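Local coordinates for protein phospholipase C-beta (PLC-beta) (Sepia officinalis, PDB 3QR0) that is a beta-class member of the phospholipase C family, a multidomain protein whose TIM-barrel core holds a calcium ion, at residues I198-G203 and L210-F215; Y333-H338 and G612-N617. All coordinates share one frame; numbering follows the deposited sequence.

Interaction 1 joins 198-203 to 210-215, only seven residues apart, inside the EF-hand-like region about 37 Å from the centre of the chain. Interaction 2 brings together segments 274 positions apart in the sequence, 333-338 of the X family region and 612-617 of the Y region, about 8 Å from that centre. Aromatic rings thus anchor contacts of very different range. The two do not touch: their centres are 45 Å apart and their nearest atoms about 21 Å. Interaction 2 is the one related to the metal site, since 333-338 runs straight into the calcium ligand Asn339; a glycerol, probably from the crystallisation liquor, lies about 4 Å from its Phe614 side chain.

Interaction 1: I198-G203 and L210-F215; sequences IGWPSG and LKAFDF
The backbone oxygen of Ala212 is approached by two donors, both weakly: Trp200 NE1 lies 3.1 Å from Ala212 O, and the amide of Asp214 turns back to the same atom. The indole bond is bent, with an N-H...O angle of 132°, although the oxygen sits at the indole edge, near the ring plane. While the nitrogen edge is occupied in this way, Phe213 comes against one face of the benzo half of Trp200, its CD1 offset toward the rim. The two make an offset stack, ring centroids 4.7 Å apart and planes inclined by 26°. Contact is concentrated on one side of the phenyl ring, where Phe213 CD1 comes to 3.5 Å from Trp200 CH2 and CE1 follows over CZ3. With CG of Phe213 anti to its backbone N (chi1 -158°), the ring is carried to the indole even though its CB does not point that way. The opposite indole face is covered from within its own segment by Ile198, whose CG2 stands 4.2 Å above the plane, so the tryptophan is sandwiched between an aliphatic methyl and a phenyl ring. Phe213 in turn lies nearly parallel to Tyr159 of helix 151-165, whose OH bonds to Phe213 O. Both ends of the connection are defined by helix signals: Gly199, at positive phi, closes helix 185-198 in a Schellman motif, and Asp214 is the N-cap of helix 215-225. Helix, loop with a short strand, and second helix, tied across by a tryptophan, make up the helix-loop-helix unit of an EF-hand-like domain.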
loop_
_atom_site.group_PDB
_atom_site.type_symbol
_atom_site.label_atom_id
_atom_site.label_comp_id
_atom_site.label_asym_id
_atom_site.label_seq_id
_atom_site.Cartn_x
_atom_site.Cartn_y
_atom_site.Cartn_z
ATOM N N ILE A 198 -10.105 34.298 -14.542
ATOM C CA ILE A 198 -9.798 33.544 -15.764
ATOM C C ILE A 198 -10.659 33.975 -16.956
ATOM O O ILE A 198 -10.267 33.778 -18.110
ATOM C CB ILE A 198 -9.968 32.017 -15.522
ATOM C CG1 ILE A 198 -8.895 31.511 -14.557
ATOM C CG2 ILE A 198 -9.906 31.232 -16.829
ATOM C CD1 ILE A 198 -7.482 31.762 -15.024
ATOM N N GLY A 199 -11.821 34.562 -16.674
ATOM C CA GLY A 199 -12.755 34.988 -17.714
ATOM C C GLY A 199 -13.912 34.025 -17.923
ATOM O O GLY A 199 -14.601 34.096 -18.943
ATOM N N TRP A 200 -14.127 33.127 -16.961
ATOM C CA TRP A 200 -15.263 32.205 -16.987
ATOM C C TRP A 200 -16.400 32.732 -16.122
ATOM O O TRP A 200 -16.158 33.493 -15.182
ATOM C CB TRP A 200 -14.868 30.827 -16.448
ATOM C CG TRP A 200 -14.073 29.964 -17.378
ATOM C CD1 TRP A 200 -13.964 30.080 -18.735
ATOM C CD2 TRP A 200 -13.314 28.806 -17.013
ATOM N NE1 TRP A 200 -13.165 29.081 -19.232
ATOM C CE2 TRP A 200 -12.755 28.284 -18.195
ATOM C CE3 TRP A 200 -13.046 28.167 -15.796
ATOM C CZ2 TRP A 200 -11.939 27.149 -18.198
ATOM C CZ3 TRP A 200 -12.234 27.042 -15.798
ATOM C CH2 TRP A 200 -11.690 26.545 -16.993
ATOM N N PRO A 201 -17.647 32.321 -16.430
ATOM C CA PRO A 201 -18.786 32.587 -15.553
ATOM C C PRO A 201 -18.545 32.059 -14.142
ATOM O O PRO A 201 -18.090 30.926 -13.980
ATOM C CB PRO A 201 -19.929 31.815 -16.220
ATOM C CG PRO A 201 -19.566 31.770 -17.649
ATOM C CD PRO A 201 -18.069 31.695 -17.698
ATOM N N SER A 202 -18.843 32.878 -13.138
ATOM C CA SER A 202 -18.554 32.537 -11.747
ATOM C C SER A 202 -19.765 32.618 -10.818
ATOM O O SER A 202 -19.623 32.447 -9.606
ATOM C CB SER A 202 -17.451 33.451 -11.219
ATOM O OG SER A 202 -17.853 34.806 -11.276
ATOM N N GLY A 203 -20.950 32.867 -11.375
ATOM C CA GLY A 203 -22.168 32.968 -10.578
ATOM C C GLY A 203 -22.598 31.626 -10.014
ATOM O O GLY A 203 -22.297 30.577 -10.586
ATOM N N LEU A 210 -18.410 23.591 -22.633
ATOM C CA LEU A 210 -17.347 22.602 -22.813
ATOM C C LEU A 210 -16.236 23.133 -23.712
ATOM O O LEU A 210 -15.059 22.879 -23.455
ATOM C CB LEU A 210 -17.905 21.302 -23.406
ATOM C CG LEU A 210 -16.897 20.167 -23.644
ATOM C CD1 LEU A 210 -16.171 19.797 -22.349
ATOM C CD2 LEU A 210 -17.590 18.954 -24.230
ATOM N N LYS A 211 -16.622 23.867 -24.756
ATOM C CA LYS A 211 -15.671 24.474 -25.696
ATOM C C LYS A 211 -14.643 25.340 -24.975
ATOM O O LYS A 211 -13.446 25.238 -25.242
ATOM C CB LYS A 211 -16.407 25.336 -26.729
ATOM C CG LYS A 211 -17.315 24.561 -27.673
ATOM C CD LYS A 211 -18.368 25.463 -28.303
ATOM C CE LYS A 211 -19.383 24.650 -29.091
ATOM N NZ LYS A 211 -20.400 25.509 -29.758
ATOM N N ALA A 212 -15.120 26.186 -24.062
ATOM C CA ALA A 212 -14.257 27.107 -23.317
ATOM C C ALA A 212 -13.545 26.437 -22.139
ATOM O O ALA A 212 -12.653 27.033 -21.535
ATOM C CB ALA A 212 -15.070 28.300 -22.822
ATOM N N PHE A 213 -13.940 25.205 -21.819
ATOM C CA PHE A 213 -13.432 24.492 -20.649
ATOM C C PHE A 213 -12.368 23.461 -21.051
ATOM O O PHE A 213 -12.566 22.255 -20.910
ATOM C CB PHE A 213 -14.601 23.824 -19.919
ATOM C CG PHE A 213 -14.325 23.502 -18.476
ATOM C CD1 PHE A 213 -14.441 24.483 -17.499
ATOM C CD2 PHE A 213 -13.978 22.217 -18.089
ATOM C CE1 PHE A 213 -14.203 24.188 -16.161
ATOM C CE2 PHE A 213 -13.733 21.918 -16.754
ATOM C CZ PHE A 213 -13.850 22.907 -15.791
ATOM N N ASP A 214 -11.241 23.954 -21.559
ATOM C CA ASP A 214 -10.092 23.106 -21.898
ATOM C C ASP A 214 -9.172 22.933 -20.687
ATOM O O ASP A 214 -9.183 23.756 -19.773
ATOM C CB ASP A 214 -9.303 23.709 -23.067
ATOM C CG ASP A 214 -8.772 25.098 -22.759
ATOM O OD1 ASP A 214 -9.564 26.067 -22.803
ATOM O OD2 ASP A 214 -7.568 25.222 -22.468
ATOM N N PHE A 215 -8.361 21.877 -20.692
ATOM C CA PHE A 215 -7.497 21.586 -19.543
ATOM C C PHE A 215 -6.457 22.679 -19.262
ATOM O O PHE A 215 -6.190 22.994 -18.101
ATOM C CB PHE A 215 -6.790 20.232 -19.687
ATOM C CG PHE A 215 -5.931 19.887 -18.505
ATOM C CD1 PHE A 215 -6.509 19.574 -17.282
ATOM C CD2 PHE A 215 -4.544 19.913 -18.600
ATOM C CE1 PHE A 215 -5.721 19.274 -16.175
ATOM C CE2 PHE A 215 -3.751 19.614 -17.497
ATOM C CZ PHE A 215 -4.342 19.292 -16.283
#

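Interaction 2: Y333-H338 and G612-N617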
loop_
_atom_site.group_PDB
_atom_site.type_symbol
_atom_site.label_atom_id
_atom_site.label_comp_id
_atom_site.label_asym_id
_atom_site.label_seq_id
_atom_site.Cartn_x
_atom_site.Cartn_y
_atom_site.Cartn_z
ATOM N N TYR A 333 11.712 -10.110 1.758
ATOM C CA TYR A 333 10.699 -9.716 2.719
ATOM C C TYR A 333 9.362 -10.017 2.049
ATOM O O TYR A 333 9.151 -9.637 0.898
ATOM C CB TYR A 333 10.801 -8.233 3.054
ATOM C CG TYR A 333 12.090 -7.825 3.721
ATOM C CD1 TYR A 333 12.546 -8.480 4.866
ATOM C CD2 TYR A 333 12.843 -6.767 3.224
ATOM C CE1 TYR A 333 13.731 -8.098 5.488
ATOM C CE2 TYR A 333 14.029 -6.376 3.840
ATOM C CZ TYR A 333 14.466 -7.041 4.971
ATOM O OH TYR A 333 15.643 -6.656 5.576
ATOM N N ILE A 334 8.484 -10.715 2.760
ATOM C CA ILE A 334 7.229 -11.222 2.206
ATOM C C ILE A 334 6.063 -10.665 3.034
ATOM O O ILE A 334 6.002 -10.865 4.249
ATOM C CB ILE A 334 7.203 -12.765 2.221
ATOM C CG1 ILE A 334 8.439 -13.336 1.510
ATOM C CG2 ILE A 334 5.921 -13.293 1.570
ATOM C CD1 ILE A 334 8.500 -14.859 1.486
ATOM N N ASN A 335 5.157 -9.955 2.368
ATOM C CA ASN A 335 4.045 -9.261 3.017
ATOM C C ASN A 335 3.134 -10.265 3.741
ATOM O O ASN A 335 2.606 -11.193 3.109
ATOM C CB ASN A 335 3.290 -8.459 1.949
ATOM C CG ASN A 335 2.285 -7.478 2.519
ATOM O OD1 ASN A 335 2.108 -7.356 3.729
ATOM N ND2 ASN A 335 1.610 -6.771 1.625
ATOM N N SER A 336 2.970 -10.082 5.058
ATOM C CA SER A 336 2.388 -11.099 5.935
ATOM C C SER A 336 1.338 -10.588 6.930
ATOM O O SER A 336 1.520 -9.550 7.577
ATOM C CB SER A 336 3.500 -11.786 6.727
ATOM O OG SER A 336 4.426 -12.409 5.857
ATOM N N SER A 337 0.262 -11.365 7.068
ATOM C CA SER A 337 -0.869 -11.044 7.930
ATOM C C SER A 337 -0.981 -12.021 9.111
ATOM O O SER A 337 -0.813 -13.225 8.939
ATOM C CB SER A 337 -2.154 -11.100 7.100
ATOM O OG SER A 337 -3.296 -11.218 7.920
ATOM N N HIS A 338 -1.274 -11.489 10.299
ATOM C CA HIS A 338 -1.516 -12.290 11.512
ATOM C C HIS A 338 -3.020 -12.429 11.816
ATOM O O HIS A 338 -3.776 -11.471 11.622
ATOM C CB HIS A 338 -0.835 -11.630 12.722
ATOM C CG HIS A 338 -1.195 -12.258 14.036
ATOM N ND1 HIS A 338 -1.946 -11.611 14.994
ATOM C CD2 HIS A 338 -0.912 -13.479 14.546
ATOM C CE1 HIS A 338 -2.108 -12.407 16.037
ATOM N NE2 HIS A 338 -1.491 -13.548 15.789
ATOM N N GLY A 612 2.744 0.846 2.669
ATOM C CA GLY A 612 3.614 1.761 1.946
ATOM C C GLY A 612 4.791 1.112 1.235
ATOM O O GLY A 612 5.037 1.398 0.058
ATOM N N VAL A 613 5.517 0.239 1.929
ATOM C CA VAL A 613 6.718 -0.362 1.349
ATOM C C VAL A 613 6.393 -1.458 0.340
ATOM O O VAL A 613 7.084 -1.588 -0.674
ATOM C CB VAL A 613 7.720 -0.896 2.421
ATOM C CG1 VAL A 613 8.093 0.220 3.419
ATOM C CG2 VAL A 613 7.178 -2.101 3.148
ATOM N N PHE A 614 5.330 -2.221 0.602
ATOM C CA PHE A 614 4.946 -3.330 -0.275
ATOM C C PHE A 614 4.121 -2.903 -1.500
ATOM O O PHE A 614 3.711 -3.757 -2.289
ATOM C CB PHE A 614 4.223 -4.435 0.519
ATOM C CG PHE A 614 5.158 -5.375 1.239
ATOM C CD1 PHE A 614 5.993 -6.218 0.526
ATOM C CD2 PHE A 614 5.211 -5.407 2.626
ATOM C CE1 PHE A 614 6.858 -7.087 1.178
ATOM C CE2 PHE A 614 6.073 -6.269 3.283
ATOM C CZ PHE A 614 6.895 -7.110 2.556
ATOM N N GLU A 615 3.887 -1.604 -1.673
ATOM C CA GLU A 615 3.363 -1.091 -2.933
ATOM C C GLU A 615 4.386 -1.300 -4.044
ATOM O O GLU A 615 4.022 -1.527 -5.196
ATOM C CB GLU A 615 3.031 0.401 -2.846
ATOM C CG GLU A 615 2.325 0.904 -4.105
ATOM C CD GLU A 615 2.031 2.378 -4.096
ATOM O OE1 GLU A 615 2.701 3.135 -3.357
ATOM O OE2 GLU A 615 1.108 2.782 -4.836
ATOM N N TYR A 616 5.665 -1.227 -3.682
ATOM C CA TYR A 616 6.752 -1.337 -4.649
ATOM C C TYR A 616 6.960 -2.780 -5.117
ATOM O O TYR A 616 6.373 -3.714 -4.573
ATOM C CB TYR A 616 8.035 -0.715 -4.075
ATOM C CG TYR A 616 7.922 0.791 -3.973
ATOM C CD1 TYR A 616 8.246 1.598 -5.054
ATOM C CD2 TYR A 616 7.453 1.403 -2.814
ATOM C CE1 TYR A 616 8.130 2.975 -4.986
ATOM C CE2 TYR A 616 7.333 2.783 -2.735
ATOM C CZ TYR A 616 7.672 3.562 -3.831
ATOM O OH TYR A 616 7.564 4.928 -3.779
ATOM N N ASN A 617 7.775 -2.936 -6.158
ATOM C CA ASN A 617 7.937 -4.205 -6.860
ATOM C C ASN A 617 6.590 -4.771 -7.336
ATOM O O ASN A 617 6.268 -5.935 -7.105
ATOM C CB ASN A 617 8.708 -5.222 -6.015
ATOM C CG ASN A 617 9.311 -6.337 -6.857
ATOM O OD1 ASN A 617 9.820 -6.092 -7.954
ATOM N ND2 ASN A 617 9.250 -7.570 -6.351
HETATM O O HOH W 1 1.668 -6.056 -1.385
#
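In the TIM-barrel core of this phospholipase C, Phe614, just after helix 605-613, packs its ring against Asn335, beside strand 332-334, so that Asn335 lies over one face of the ring. The contact is a CH-pi interaction: Asn335 CB stands over the Phe614 ring, 3.5 Å from the centroid and 6° off the normal. Beyond CB the carboxamide stays flat on the same ring, its plane 2° from that of the phenyl group, with Asn335 CG 3.6 Å from Phe614 CD2. Having CG anti to the backbone N (chi1 -169°) sends the amide along the ring toward Phe614 CB. At the far end of the ring the backbone takes over, for Asn335 N lies 3.3 Å from Phe614 CZ. Tyr333 adds its carbonyl oxygen at the ring edge, near the plane, 3.4 Å from Phe614 CE1.

Residues 333-338 belong to the X family region and 612-617 to the Y region, so the stack joins the two sequence regions that together build the barrel. The strand pairing of 332-334 with 622-624, in which Tyr333 bonds to Leu623, ties the same regions together alongside. The polar end of Asn335 is held through both atoms of its amide: OD1 accepts from Asn610 ND2, while ND2 donates to a water at 3.1 Å. That water donates onward to Phe614 O, 3.2 Å away, and so bridges the segments beside the stack. Farther along, Ser336 OG donates to Ile334 O at 2.7 Å, from well above the carbonyl plane. His338, bonded through ND1 to Asn599, touches the calcium ligand Glu368.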